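Local coordinates for protein lysozyme M1 (Streptomyces coelicolor, PDB 1JFX) that hydrolyses the beta-1,4 linkages between N-acetylmuramic acid and N-acetylglucosamine in peptidoglycan, acting as a secreted, cell-wall-lysing lysozyme of glycoside hydrolase family 25, at residues A30-T35 with I57-Y62; G95-E100 with T118-F123; A106-L111 with N145-S150. All coordinates share one frame; numbering follows the deposited sequence.

Interaction 1: A30-T35 with I57-Y62; sequences AYIKAT and IIRGAY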
ATOM      1  N   ALA A  30      -7.351  -3.546  -5.568  1.00  6.07           N
ATOM      2  CA  ALA A  30      -7.556  -2.508  -4.580  1.00  6.82           C
ATOM      3  C   ALA A  30      -6.735  -2.746  -3.321  1.00  6.86           C
ATOM      4  O   ALA A  30      -6.493  -3.885  -2.933  1.00  8.01           O
ATOM      5  CB  ALA A  30      -9.045  -2.416  -4.200  1.00 10.03           C
ATOM      6  N   TYR A  31      -6.286  -1.653  -2.711  1.00  6.60           N
ATOM      7  CA  TYR A  31      -5.623  -1.724  -1.416  1.00  6.56           C
ATOM      8  C   TYR A  31      -6.605  -1.036  -0.472  1.00  7.02           C
ATOM      9  O   TYR A  31      -7.208  -0.018  -0.814  1.00  7.27           O
ATOM     10  CB  TYR A  31      -4.256  -1.049  -1.429  1.00  7.50           C
ATOM     11  CG  TYR A  31      -3.162  -2.054  -1.733  1.00  6.43           C
ATOM     12  CD1 TYR A  31      -2.854  -3.081  -0.827  1.00  4.96           C
ATOM     13  CD2 TYR A  31      -2.441  -1.991  -2.929  1.00  5.70           C
ATOM     14  CE1 TYR A  31      -1.849  -4.016  -1.105  1.00  4.69           C
ATOM     15  CE2 TYR A  31      -1.439  -2.920  -3.210  1.00  5.79           C
ATOM     16  CZ  TYR A  31      -1.146  -3.925  -2.297  1.00  5.61           C
ATOM     17  OH  TYR A  31      -0.136  -4.820  -2.571  1.00  5.76           O
ATOM     18  N   ILE A  32      -6.769  -1.626   0.708  1.00  6.58           N
ATOM     19  CA  ILE A  32      -7.737  -1.179   1.711  1.00  5.51           C
ATOM     20  C   ILE A  32      -7.056  -0.877   3.049  1.00  5.45           C
ATOM     21  O   ILE A  32      -6.304  -1.703   3.560  1.00  6.42           O
ATOM     22  CB  ILE A  32      -8.772  -2.312   1.916  1.00  6.99           C
ATOM     23  CG1 ILE A  32      -9.449  -2.616   0.575  1.00  7.85           C
ATOM     24  CG2 ILE A  32      -9.789  -1.940   3.010  1.00  6.12           C
ATOM     25  CD1 ILE A  32     -10.107  -4.008   0.508  1.00  7.01           C
ATOM     26  N   LYS A  33      -7.321   0.289   3.631  1.00  5.25           N
ATOM     27  CA  LYS A  33      -6.674   0.601   4.895  1.00  5.69           C
ATOM     28  C   LYS A  33      -7.157  -0.322   6.006  1.00  6.16           C
ATOM     29  O   LYS A  33      -8.360  -0.531   6.179  1.00  6.34           O
ATOM     30  CB  LYS A  33      -6.938   2.043   5.297  1.00  5.54           C
ATOM     31  CG  LYS A  33      -6.129   2.471   6.529  1.00  6.48           C
ATOM     32  CD  LYS A  33      -6.202   3.970   6.733  1.00 10.89           C
ATOM     33  CE  LYS A  33      -5.346   4.400   7.910  1.00 13.25           C
ATOM     34  NZ  LYS A  33      -5.222   5.892   7.911  1.00 16.29           N
ATOM     35  N   ALA A  34      -6.197  -0.860   6.750  1.00  6.79           N
ATOM     36  CA  ALA A  34      -6.490  -1.745   7.857  1.00  7.00           C
ATOM     37  C   ALA A  34      -6.145  -1.122   9.198  1.00  9.24           C
ATOM     38  O   ALA A  34      -7.018  -0.901  10.031  1.00 12.18           O
ATOM     39  CB  ALA A  34      -5.731  -3.055   7.695  1.00  8.71           C
ATOM     40  N   THR A  35      -4.866  -0.836   9.395  1.00  7.99           N
ATOM     41  CA  THR A  35      -4.382  -0.316  10.666  1.00  7.15           C
ATOM     42  C   THR A  35      -3.536   0.945  10.505  1.00  7.32           C
ATOM     43  O   THR A  35      -3.109   1.286   9.406  1.00  7.74           O
ATOM     44  CB  THR A  35      -3.494  -1.370  11.325  1.00  6.51           C
ATOM     45  OG1 THR A  35      -2.584  -1.880  10.331  1.00  8.53           O
ATOM     46  CG2 THR A  35      -4.337  -2.550  11.849  1.00  9.78           C
ATOM     47  N   ILE A  57     -12.284  -8.721  -6.919  1.00  9.54           N
ATOM     48  CA  ILE A  57     -11.191  -7.749  -6.957  1.00  8.66           C
ATOM     49  C   ILE A  57      -9.976  -8.376  -6.257  1.00  8.35           C
ATOM     50  O   ILE A  57     -10.113  -8.986  -5.190  1.00  9.04           O
ATOM     51  CB  ILE A  57     -11.599  -6.442  -6.204  1.00  9.91           C
ATOM     52  CG1 ILE A  57     -12.717  -5.705  -6.956  1.00  9.94           C
ATOM     53  CG2 ILE A  57     -10.388  -5.532  -6.029  1.00  9.25           C
ATOM     54  CD1 ILE A  57     -12.275  -5.091  -8.294  1.00 12.25           C
ATOM     55  N   ILE A  58      -8.797  -8.271  -6.869  1.00  6.81           N
ATOM     56  CA  ILE A  58      -7.561  -8.773  -6.255  1.00  7.36           C
ATOM     57  C   ILE A  58      -7.248  -7.655  -5.261  1.00  7.67           C
ATOM     58  O   ILE A  58      -6.980  -6.524  -5.651  1.00  7.84           O
ATOM     59  CB  ILE A  58      -6.448  -8.936  -7.316  1.00  7.27           C
ATOM     60  CG1 ILE A  58      -6.853 -10.039  -8.304  1.00  7.08           C
ATOM     61  CG2 ILE A  58      -5.129  -9.289  -6.656  1.00  9.39           C
ATOM     62  CD1 ILE A  58      -5.939 -10.151  -9.508  1.00  7.70           C
ATOM     63  N   ARG A  59      -7.295  -7.966  -3.973  1.00  6.56           N
ATOM     64  CA  ARG A  59      -7.144  -6.934  -2.964  1.00  6.90           C
ATOM     65  C   ARG A  59      -6.173  -7.217  -1.847  1.00  6.59           C
ATOM     66  O   ARG A  59      -5.927  -8.373  -1.513  1.00  6.54           O
ATOM     67  CB  ARG A  59      -8.520  -6.655  -2.365  1.00  8.14           C
ATOM     68  CG  ARG A  59      -9.215  -7.906  -1.787  1.00  8.64           C
ATOM     69  CD  ARG A  59      -8.941  -8.022  -0.305  1.00  6.92           C
ATOM     70  NE  ARG A  59      -9.643  -9.154   0.312  1.00  9.68           N
ATOM     71  CZ  ARG A  59      -9.179 -10.400   0.334  1.00  9.65           C
ATOM     72  NH1 ARG A  59      -8.018 -10.682  -0.244  1.00  9.37           N
ATOM     73  NH2 ARG A  59      -9.833 -11.348   1.001  1.00  8.64           N
ATOM     74  N   GLY A  60      -5.642  -6.140  -1.271  1.00  6.57           N
ATOM     75  CA  GLY A  60      -4.700  -6.258  -0.168  1.00  7.16           C
ATOM     76  C   GLY A  60      -4.995  -5.189   0.872  1.00  6.99           C
ATOM     77  O   GLY A  60      -5.873  -4.345   0.673  1.00  7.43           O
ATOM     78  N   ALA A  61      -4.265  -5.228   1.980  1.00  6.14           N
ATOM     79  CA  ALA A  61      -4.451  -4.273   3.078  1.00  6.42           C
ATOM     80  C   ALA A  61      -3.222  -3.391   3.235  1.00  6.47           C
ATOM     81  O   ALA A  61      -2.129  -3.759   2.803  1.00  6.83           O
ATOM     82  CB  ALA A  61      -4.678  -5.029   4.366  1.00  6.08           C
ATOM     83  N   TYR A  62      -3.392  -2.220   3.839  1.00  6.55           N
ATOM     84  CA  TYR A  62      -2.228  -1.375   4.090  1.00  6.09           C
ATOM     85  C   TYR A  62      -2.221  -0.848   5.521  1.00  6.23           C
ATOM     86  O   TYR A  62      -3.269  -0.708   6.171  1.00  6.56           O
ATOM     87  CB  TYR A  62      -2.108  -0.223   3.057  1.00  6.93           C
ATOM     88  CG  TYR A  62      -3.056   0.961   3.165  1.00  5.41           C
ATOM     89  CD1 TYR A  62      -2.784   2.018   4.038  1.00  3.58           C
ATOM     90  CD2 TYR A  62      -4.153   1.082   2.311  1.00  5.64           C
ATOM     91  CE1 TYR A  62      -3.571   3.169   4.045  1.00  6.91           C
ATOM     92  CE2 TYR A  62      -4.955   2.233   2.313  1.00  5.02           C
ATOM     93  CZ  TYR A  62      -4.649   3.271   3.176  1.00  5.16           C
ATOM     94  OH  TYR A  62      -5.366   4.436   3.153  1.00  9.07           O
TER
HETATM   95  O   HOH W   1      -4.518   6.554   4.686  1.00 14.62           O
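Lys33 lays the start of its side chain across one face of the Tyr62 ring, its CB 3.7 Å from the ring centroid. Tyr62 CG sits in the crowded position between its own N and carbonyl carbon (chi1 75°), which swings the ring back over strand 30-35. From there the lysine runs extended to NZ, which is salt-bridged to Glu36; lysine's methylenes can lie on the ring while its ammonium reaches the carboxylate. A water bonded to Tyr62 OH at 2.7 Å reaches NZ only weakly. Tyr31, on the same sheet face, brings its ring obliquely against the backbone of Gly60, with CD1 3.5 Å from Gly60 C; glycine, bare of side chain, lets it lie so close. The two strands are parallel neighbours in the beta/alpha barrel, joined through helix 45-54 in a beta-alpha-beta crossover. Ile32 N bonds Gly60 O at 2.9 Å, and Tyr62 N returns to Ile32 O at 3.0 Å. The small residues Ala34 and Ala61 meet CB to CB at 4.0 Å. Ile32 packs on helix 45-54 on the face opposite Tyr31; Arg59 starts on that face too, and its guanidinium bonds Tyr49 O through NE and Thr92 OG1 through NH1.

Interaction 2: G95-E100 with T118-F123; sequences GVLDIE and TWINDF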
ATOM      1  N   GLY A  95       0.771  -7.264   1.721  1.00  6.44           N
ATOM      2  CA  GLY A  95       0.469  -6.042   2.453  1.00  6.06           C
ATOM      3  C   GLY A  95       1.348  -4.861   2.104  1.00  7.11           C
ATOM      4  O   GLY A  95       2.445  -5.020   1.577  1.00  7.15           O
ATOM      5  N   VAL A  96       0.856  -3.675   2.439  1.00  6.13           N
ATOM      6  CA  VAL A  96       1.538  -2.422   2.158  1.00  6.90           C
ATOM      7  C   VAL A  96       1.922  -1.639   3.396  1.00  6.27           C
ATOM      8  O   VAL A  96       1.133  -1.523   4.328  1.00  7.14           O
ATOM      9  CB  VAL A  96       0.638  -1.510   1.290  1.00  6.72           C
ATOM     10  CG1 VAL A  96       1.144  -0.061   1.294  1.00  6.98           C
ATOM     11  CG2 VAL A  96       0.640  -2.019  -0.157  1.00  6.64           C
ATOM     12  N   LEU A  97       3.149  -1.123   3.391  1.00  6.37           N
ATOM     13  CA  LEU A  97       3.639  -0.260   4.461  1.00  5.76           C
ATOM     14  C   LEU A  97       3.488   1.143   3.882  1.00  6.75           C
ATOM     15  O   LEU A  97       4.206   1.508   2.961  1.00  6.51           O
ATOM     16  CB  LEU A  97       5.119  -0.532   4.768  1.00  5.65           C
ATOM     17  CG  LEU A  97       5.769   0.522   5.681  1.00  6.77           C
ATOM     18  CD1 LEU A  97       5.069   0.557   7.048  1.00  9.31           C
ATOM     19  CD2 LEU A  97       7.258   0.233   5.842  1.00  7.73           C
ATOM     20  N   ASP A  98       2.523   1.902   4.400  1.00  7.35           N
ATOM     21  CA  ASP A  98       2.257   3.276   3.957  1.00  8.09           C
ATOM     22  C   ASP A  98       3.073   4.136   4.921  1.00  8.75           C
ATOM     23  O   ASP A  98       2.676   4.367   6.066  1.00  8.47           O
ATOM     24  CB  ASP A  98       0.755   3.573   4.088  1.00  7.23           C
ATOM     25  CG  ASP A  98       0.382   5.002   3.705  1.00  8.90           C
ATOM     26  OD1 ASP A  98       1.238   5.912   3.793  1.00  8.22           O
ATOM     27  OD2 ASP A  98      -0.796   5.220   3.343  1.00  8.23           O
ATOM     28  N   ILE A  99       4.223   4.600   4.453  1.00  8.58           N
ATOM     29  CA  ILE A  99       5.110   5.391   5.290  1.00  8.65           C
ATOM     30  C   ILE A  99       5.299   6.714   4.542  1.00  9.03           C
ATOM     31  O   ILE A  99       5.887   6.769   3.463  1.00  8.76           O
ATOM     32  CB  ILE A  99       6.420   4.579   5.566  1.00 10.54           C
ATOM     33  CG1 ILE A  99       7.246   5.287   6.634  1.00 11.53           C
ATOM     34  CG2 ILE A  99       7.159   4.269   4.255  1.00  9.65           C
ATOM     35  CD1 ILE A  99       8.329   4.399   7.254  1.00 12.60           C
ATOM     36  N   GLU A 100       4.786   7.782   5.149  1.00  8.55           N
ATOM     37  CA  GLU A 100       4.756   9.088   4.498  1.00  6.87           C
ATOM     38  C   GLU A 100       4.798  10.242   5.508  1.00  7.13           C
ATOM     39  O   GLU A 100       4.895  10.006   6.702  1.00  7.24           O
ATOM     40  CB  GLU A 100       3.447   9.157   3.699  1.00  6.67           C
ATOM     41  CG  GLU A 100       2.190   9.110   4.582  1.00  9.65           C
ATOM     42  CD  GLU A 100       0.904   9.253   3.780  1.00  9.93           C
ATOM     43  OE1 GLU A 100       0.388   8.240   3.262  1.00  9.19           O
ATOM     44  OE2 GLU A 100       0.417  10.388   3.643  1.00  9.45           O
ATOM     45  N   THR A 118      16.534   1.598   9.730  1.00  7.78           N
ATOM     46  CA  THR A 118      16.382   0.446  10.611  1.00  7.93           C
ATOM     47  C   THR A 118      14.911   0.123  10.830  1.00  8.18           C
ATOM     48  O   THR A 118      14.517  -1.042  10.788  1.00  8.36           O
ATOM     49  CB  THR A 118      17.056   0.711  11.970  1.00  9.63           C
ATOM     50  OG1 THR A 118      18.466   0.853  11.765  1.00 14.41           O
ATOM     51  CG2 THR A 118      16.805  -0.451  12.952  1.00 11.57           C
ATOM     52  N   TRP A 119      14.106   1.155  11.056  1.00  7.14           N
ATOM     53  CA  TRP A 119      12.675   0.967  11.298  1.00  8.18           C
ATOM     54  C   TRP A 119      12.006   0.254  10.115  1.00  8.36           C
ATOM     55  O   TRP A 119      11.230  -0.699  10.295  1.00  6.78           O
ATOM     56  CB  TRP A 119      12.012   2.337  11.541  1.00  7.92           C
ATOM     57  CG  TRP A 119      10.651   2.258  12.219  1.00  7.41           C
ATOM     58  CD1 TRP A 119      10.390   2.453  13.543  1.00  7.55           C
ATOM     59  CD2 TRP A 119       9.389   1.939  11.603  1.00  8.76           C
ATOM     60  NE1 TRP A 119       9.047   2.277  13.798  1.00  8.16           N
ATOM     61  CE2 TRP A 119       8.411   1.958  12.624  1.00  9.72           C
ATOM     62  CE3 TRP A 119       8.991   1.637  10.288  1.00  6.83           C
ATOM     63  CZ2 TRP A 119       7.059   1.683  12.371  1.00  6.87           C
ATOM     64  CZ3 TRP A 119       7.643   1.363  10.035  1.00  7.74           C
ATOM     65  CH2 TRP A 119       6.698   1.388  11.071  1.00  7.91           C
ATOM     66  N   ILE A 120      12.300   0.723   8.905  1.00  8.57           N
ATOM     67  CA  ILE A 120      11.725   0.136   7.696  1.00  8.28           C
ATOM     68  C   ILE A 120      12.248  -1.289   7.507  1.00  9.18           C
ATOM     69  O   ILE A 120      11.498  -2.198   7.155  1.00  8.41           O
ATOM     70  CB  ILE A 120      12.065   1.014   6.463  1.00  6.75           C
ATOM     71  CG1 ILE A 120      11.337   2.358   6.575  1.00  9.22           C
ATOM     72  CG2 ILE A 120      11.677   0.287   5.173  1.00  8.63           C
ATOM     73  CD1 ILE A 120      11.893   3.451   5.654  1.00  9.47           C
ATOM     74  N   ASN A 121      13.534  -1.494   7.758  1.00  8.97           N
ATOM     75  CA  ASN A 121      14.104  -2.828   7.610  1.00  9.93           C
ATOM     76  C   ASN A 121      13.444  -3.793   8.603  1.00  8.54           C
ATOM     77  O   ASN A 121      13.157  -4.953   8.272  1.00  8.71           O
ATOM     78  CB  ASN A 121      15.608  -2.793   7.869  1.00 11.96           C
ATOM     79  CG  ASN A 121      16.300  -4.032   7.362  1.00 21.68           C
ATOM     80  OD1 ASN A 121      16.275  -4.315   6.165  1.00 29.27           O
ATOM     81  ND2 ASN A 121      16.915  -4.782   8.263  1.00 25.89           N
ATOM     82  N   ASP A 122      13.201  -3.308   9.820  1.00  7.23           N
ATOM     83  CA  ASP A 122      12.580  -4.130  10.850  1.00  8.46           C
ATOM     84  C   ASP A 122      11.140  -4.479  10.474  1.00  8.77           C
ATOM     85  O   ASP A 122      10.695  -5.616  10.675  1.00  9.52           O
ATOM     86  CB  ASP A 122      12.600  -3.414  12.206  1.00  8.52           C
ATOM     87  CG  ASP A 122      13.991  -3.367  12.832  1.00  8.97           C
ATOM     88  OD1 ASP A 122      14.907  -4.054  12.330  1.00 10.22           O
ATOM     89  OD2 ASP A 122      14.152  -2.653  13.850  1.00 10.58           O
ATOM     90  N   PHE A 123      10.403  -3.507   9.946  1.00  7.70           N
ATOM     91  CA  PHE A 123       9.030  -3.767   9.542  1.00  6.37           C
ATOM     92  C   PHE A 123       9.036  -4.806   8.420  1.00  7.66           C
ATOM     93  O   PHE A 123       8.252  -5.760   8.428  1.00  7.21           O
ATOM     94  CB  PHE A 123       8.337  -2.474   9.076  1.00  8.13           C
ATOM     95  CG  PHE A 123       6.844  -2.617   8.873  1.00  6.79           C
ATOM     96  CD1 PHE A 123       6.329  -3.289   7.762  1.00  7.34           C
ATOM     97  CD2 PHE A 123       5.953  -2.092   9.808  1.00  6.37           C
ATOM     98  CE1 PHE A 123       4.933  -3.433   7.593  1.00  8.00           C
ATOM     99  CE2 PHE A 123       4.571  -2.222   9.651  1.00  6.21           C
ATOM    100  CZ  PHE A 123       4.055  -2.896   8.540  1.00  5.55           C
TER
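Trp119 O accepts a hydrogen bond from Phe123 N at 2.9 Å, the i to i+4 bond of a helix, whose pitch puts the two aromatic residues about one turn apart, where both rings reach Leu97. Strand 96-98 and helix 113-131 are the first two elements of a beta-alpha-beta unit of the barrel, which strand 136-139 completes. The short axes of strand and helix run 11.0 Å apart and nearly antiparallel, at 157°, as expected when a helix returns along the outside of the sheet. Residues of the strand point alternately to its two sides: Leu97, and Ile99 just beyond the strand, turn to the helix, whereas Val96 turns its side chain away from it. Asp98 and Glu100, predicted active-site acids, take no part in the packing against the helix.

Leu97 makes most of the contacts. Its CG is anti to the backbone N (chi1 169°), which carries the branched end outward to the helix. There CD1 stands squarely over the centre of the Phe123 ring, 3.7 Å from the centroid and 6° off the normal, a CH-pi contact in which one methyl meets all six ring carbons. The second methyl, CD2, lies above the CG-CD1 side of the ring, 4.1 Å from Phe123 CD1. The Trp119 indole meets Leu97 CD1 by its edge, CZ3 lying 4.0 Å away. Leucine suits this place, since its forked end puts CD1 between the face of Phe123 and the edge of Trp119, with CD2 adding to the cover of Phe123. The indole is also tethered: Trp119 NE1 donates to Ser70 O, which satisfies its buried N-H. Phe123 reaches on to Gln75 and Ala76 of helix 72-81. Ile99, whose CG1 branch is extended, meets Ile120 at a slant: its CD1 comes 3.7 Å from Ile120 CG1 and 4.0 Å from Ile120 CD1.

Interaction 3: A106-L111 with N145-S150; sequences AMCYGL and NTCTGS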
ATOM      1  N   ALA A 106       7.041  16.050  13.508  1.00 10.66           N
ATOM      2  CA  ALA A 106       8.147  16.133  12.549  1.00 10.27           C
ATOM      3  C   ALA A 106       7.872  15.182  11.383  1.00 10.09           C
ATOM      4  O   ALA A 106       7.449  14.032  11.583  1.00 10.27           O
ATOM      5  CB  ALA A 106       9.481  15.786  13.232  1.00 10.70           C
ATOM      6  N   MET A 107       8.116  15.650  10.166  1.00  9.80           N
ATOM      7  CA  MET A 107       7.815  14.817   9.010  1.00  9.72           C
ATOM      8  C   MET A 107       8.509  13.465   8.996  1.00  9.91           C
ATOM      9  O   MET A 107       7.941  12.499   8.473  1.00  9.15           O
ATOM     10  CB  MET A 107       8.065  15.573   7.700  1.00 13.38           C
ATOM     11  CG  MET A 107       9.494  15.754   7.287  1.00 14.00           C
ATOM     12  SD  MET A 107       9.607  16.396   5.568  1.00 14.88           S
ATOM     13  CE  MET A 107       9.553  14.949   4.612  1.00 16.30           C
ATOM     14  N   CYS A 108       9.711  13.381   9.572  1.00  9.32           N
ATOM     15  CA  CYS A 108      10.424  12.103   9.620  1.00  9.26           C
ATOM     16  C   CYS A 108      10.283  11.394  10.972  1.00  9.81           C
ATOM     17  O   CYS A 108      11.111  10.556  11.353  1.00  8.76           O
ATOM     18  CB  CYS A 108      11.895  12.286   9.262  1.00  9.85           C
ATOM     19  SG  CYS A 108      12.185  12.984   7.602  1.00 10.26           S
ATOM     20  N   TYR A 109       9.242  11.778  11.702  1.00  9.68           N
ATOM     21  CA  TYR A 109       8.886  11.136  12.951  1.00  8.24           C
ATOM     22  C   TYR A 109       9.911  11.133  14.073  1.00  9.80           C
ATOM     23  O   TYR A 109       9.851  10.288  14.964  1.00 10.51           O
ATOM     24  CB  TYR A 109       8.461   9.697  12.626  1.00 10.63           C
ATOM     25  CG  TYR A 109       7.253   9.608  11.707  1.00  9.60           C
ATOM     26  CD1 TYR A 109       5.960   9.673  12.226  1.00 10.00           C
ATOM     27  CD2 TYR A 109       7.402   9.458  10.326  1.00 10.81           C
ATOM     28  CE1 TYR A 109       4.841   9.586  11.401  1.00  7.85           C
ATOM     29  CE2 TYR A 109       6.281   9.367   9.484  1.00  8.20           C
ATOM     30  CZ  TYR A 109       5.010   9.433  10.033  1.00  5.82           C
ATOM     31  OH  TYR A 109       3.903   9.348   9.218  1.00  7.04           O
ATOM     32  N   GLY A 110      10.844  12.071  14.037  1.00 10.25           N
ATOM     33  CA  GLY A 110      11.842  12.143  15.090  1.00 10.98           C
ATOM     34  C   GLY A 110      12.955  11.125  14.965  1.00 11.61           C
ATOM     35  O   GLY A 110      13.758  10.968  15.880  1.00 13.19           O
ATOM     36  N   LEU A 111      12.999  10.412  13.848  1.00 10.91           N
ATOM     37  CA  LEU A 111      14.056   9.436  13.639  1.00 11.37           C
ATOM     38  C   LEU A 111      15.121   9.973  12.688  1.00 10.52           C
ATOM     39  O   LEU A 111      14.804  10.669  11.721  1.00 11.67           O
ATOM     40  CB  LEU A 111      13.472   8.136  13.063  1.00  9.82           C
ATOM     41  CG  LEU A 111      12.458   7.391  13.929  1.00 11.38           C
ATOM     42  CD1 LEU A 111      12.121   6.051  13.267  1.00 11.12           C
ATOM     43  CD2 LEU A 111      13.029   7.157  15.318  1.00 15.61           C
ATOM     44  N   ASN A 145      13.262  10.233  -0.115  1.00  9.13           N
ATOM     45  CA  ASN A 145      14.577  10.831  -0.194  1.00  9.66           C
ATOM     46  C   ASN A 145      14.948  11.610   1.063  1.00  9.26           C
ATOM     47  O   ASN A 145      16.054  11.464   1.594  1.00 11.06           O
ATOM     48  CB  ASN A 145      14.676  11.682  -1.464  1.00 12.87           C
ATOM     49  CG  ASN A 145      14.754  10.820  -2.725  1.00 14.65           C
ATOM     50  OD1 ASN A 145      15.255   9.687  -2.683  1.00 12.10           O
ATOM     51  ND2 ASN A 145      14.270  11.350  -3.846  1.00 17.87           N
ATOM     52  N   THR A 146      14.016  12.400   1.571  1.00  8.63           N
ATOM     53  CA  THR A 146      14.289  13.167   2.769  1.00  7.95           C
ATOM     54  C   THR A 146      14.496  12.340   4.027  1.00  8.14           C
ATOM     55  O   THR A 146      15.530  12.470   4.703  1.00  9.59           O
ATOM     56  CB  THR A 146      13.165  14.179   3.019  1.00  9.99           C
ATOM     57  OG1 THR A 146      13.212  15.167   1.989  1.00 11.55           O
ATOM     58  CG2 THR A 146      13.304  14.840   4.390  1.00  8.12           C
ATOM     59  N   CYS A 147      13.532  11.477   4.341  1.00  8.10           N
ATOM     60  CA  CYS A 147      13.613  10.709   5.568  1.00  7.42           C
ATOM     61  C   CYS A 147      14.515   9.482   5.594  1.00  8.63           C
ATOM     62  O   CYS A 147      14.889   9.028   6.669  1.00  8.44           O
ATOM     63  CB  CYS A 147      12.208  10.347   6.036  1.00  6.89           C
ATOM     64  SG  CYS A 147      11.127  11.781   6.350  1.00  9.09           S
ATOM     65  N   THR A 148      14.878   8.939   4.434  1.00  9.24           N
ATOM     66  CA  THR A 148      15.794   7.797   4.441  1.00  9.55           C
ATOM     67  C   THR A 148      17.148   8.215   3.897  1.00 10.66           C
ATOM     68  O   THR A 148      18.090   7.428   3.869  1.00 10.53           O
ATOM     69  CB  THR A 148      15.287   6.602   3.591  1.00  9.25           C
ATOM     70  OG1 THR A 148      15.478   6.858   2.191  1.00  9.57           O
ATOM     71  CG2 THR A 148      13.823   6.356   3.861  1.00  8.19           C
ATOM     72  N   GLY A 149      17.254   9.468   3.472  1.00 11.97           N
ATOM     73  CA  GLY A 149      18.516   9.909   2.909  1.00 11.64           C
ATOM     74  C   GLY A 149      18.808   9.212   1.593  1.00 10.98           C
ATOM     75  O   GLY A 149      19.926   8.739   1.369  1.00 10.43           O
ATOM     76  N   SER A 150      17.798   9.149   0.726  1.00  9.64           N
ATOM     77  CA  SER A 150      17.901   8.539  -0.597  1.00 11.72           C
ATOM     78  C   SER A 150      18.468   7.125  -0.516  1.00 11.02           C
ATOM     79  O   SER A 150      19.378   6.760  -1.248  1.00 12.88           O
ATOM     80  CB  SER A 150      18.781   9.405  -1.508  1.00 14.13           C
ATOM     81  OG  SER A 150      18.261  10.724  -1.591  1.00 13.42           O
TER
HETATM   82  O   HOH W   2      14.678  10.547   9.073  1.00 11.94           O
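A disulfide, Cys108 to Cys147, pins the loop between strand 96-98 and helix 113-131 to helix 141-148. The two sulfurs lie 2.0 Å apart, and the CB-SG-SG-CB torsion of -83° gives the bridge a left-handed turn near the unstrained right angle. Both cysteines hold SG anti to the carbonyl carbon and beside the backbone N (chi1 -59° in each); the two halves start alike, and the CA atoms lie 5.3 Å apart.

Met107 and Thr146 flank the bridge. The methionine bends at its last torsion, bringing CE 3.8 Å from Thr146 CG2 and 3.9 Å from Cys147 SG; the two side chains cross at about a right angle. Thr146 CG2 also touches Cys108 SG, while its OG1 makes a weak hydrogen bond to Ser142 O in its own helix. Threonine fits here because its methyl faces the disulfide while its hydroxyl turns to its own helix. In the barrel the link joins the connecting segments that follow two neighbouring parallel strands, 96-98 and 136-139; a covalent tie of this kind suits a secreted enzyme.

The loop side is shaped by two overlapping turns, type I from Ala106 to Tyr109 and type I' from Cys108 to Leu111. The second turn needs positive phi at both central residues, Tyr109 and Gly110, a demand glycine meets easily (phi 78° at Gly110), and Leu111 N closes it on Cys108 O at 3.1 Å. Met107 O receives a further bond from Trp143 NE1 of helix 141-148. Beside the disulfide a water spans the gap between backbones, donating to Leu111 O at 2.7 Å and to Cys147 O at 2.9 Å.

Interactions 1 and 2 share one sheet, in which Val96 N lies 3.0 Å from Ala61 O in a probable hydrogen bond between strands 58-64 and 96-98. Tyr62 approaches the predicted active-site residue Asp98, its CE1 3.5 Å from Asp98 OD2, and the Tyr31 side chain comes within about 4 Å of that of Asp9, likewise predicted. Interaction 2 packs the other side of strand 96-98. Interaction 3 lies farther out, its centre 13 Å from that of interaction 2, yet Tyr109 OH bonds the backbone O of Glu100 at 2.8 Å, and the loop thereby holds the main chain of a third predicted active-site residue. Interactions 1 and 3 stay about 10 Å apart at their nearest atoms.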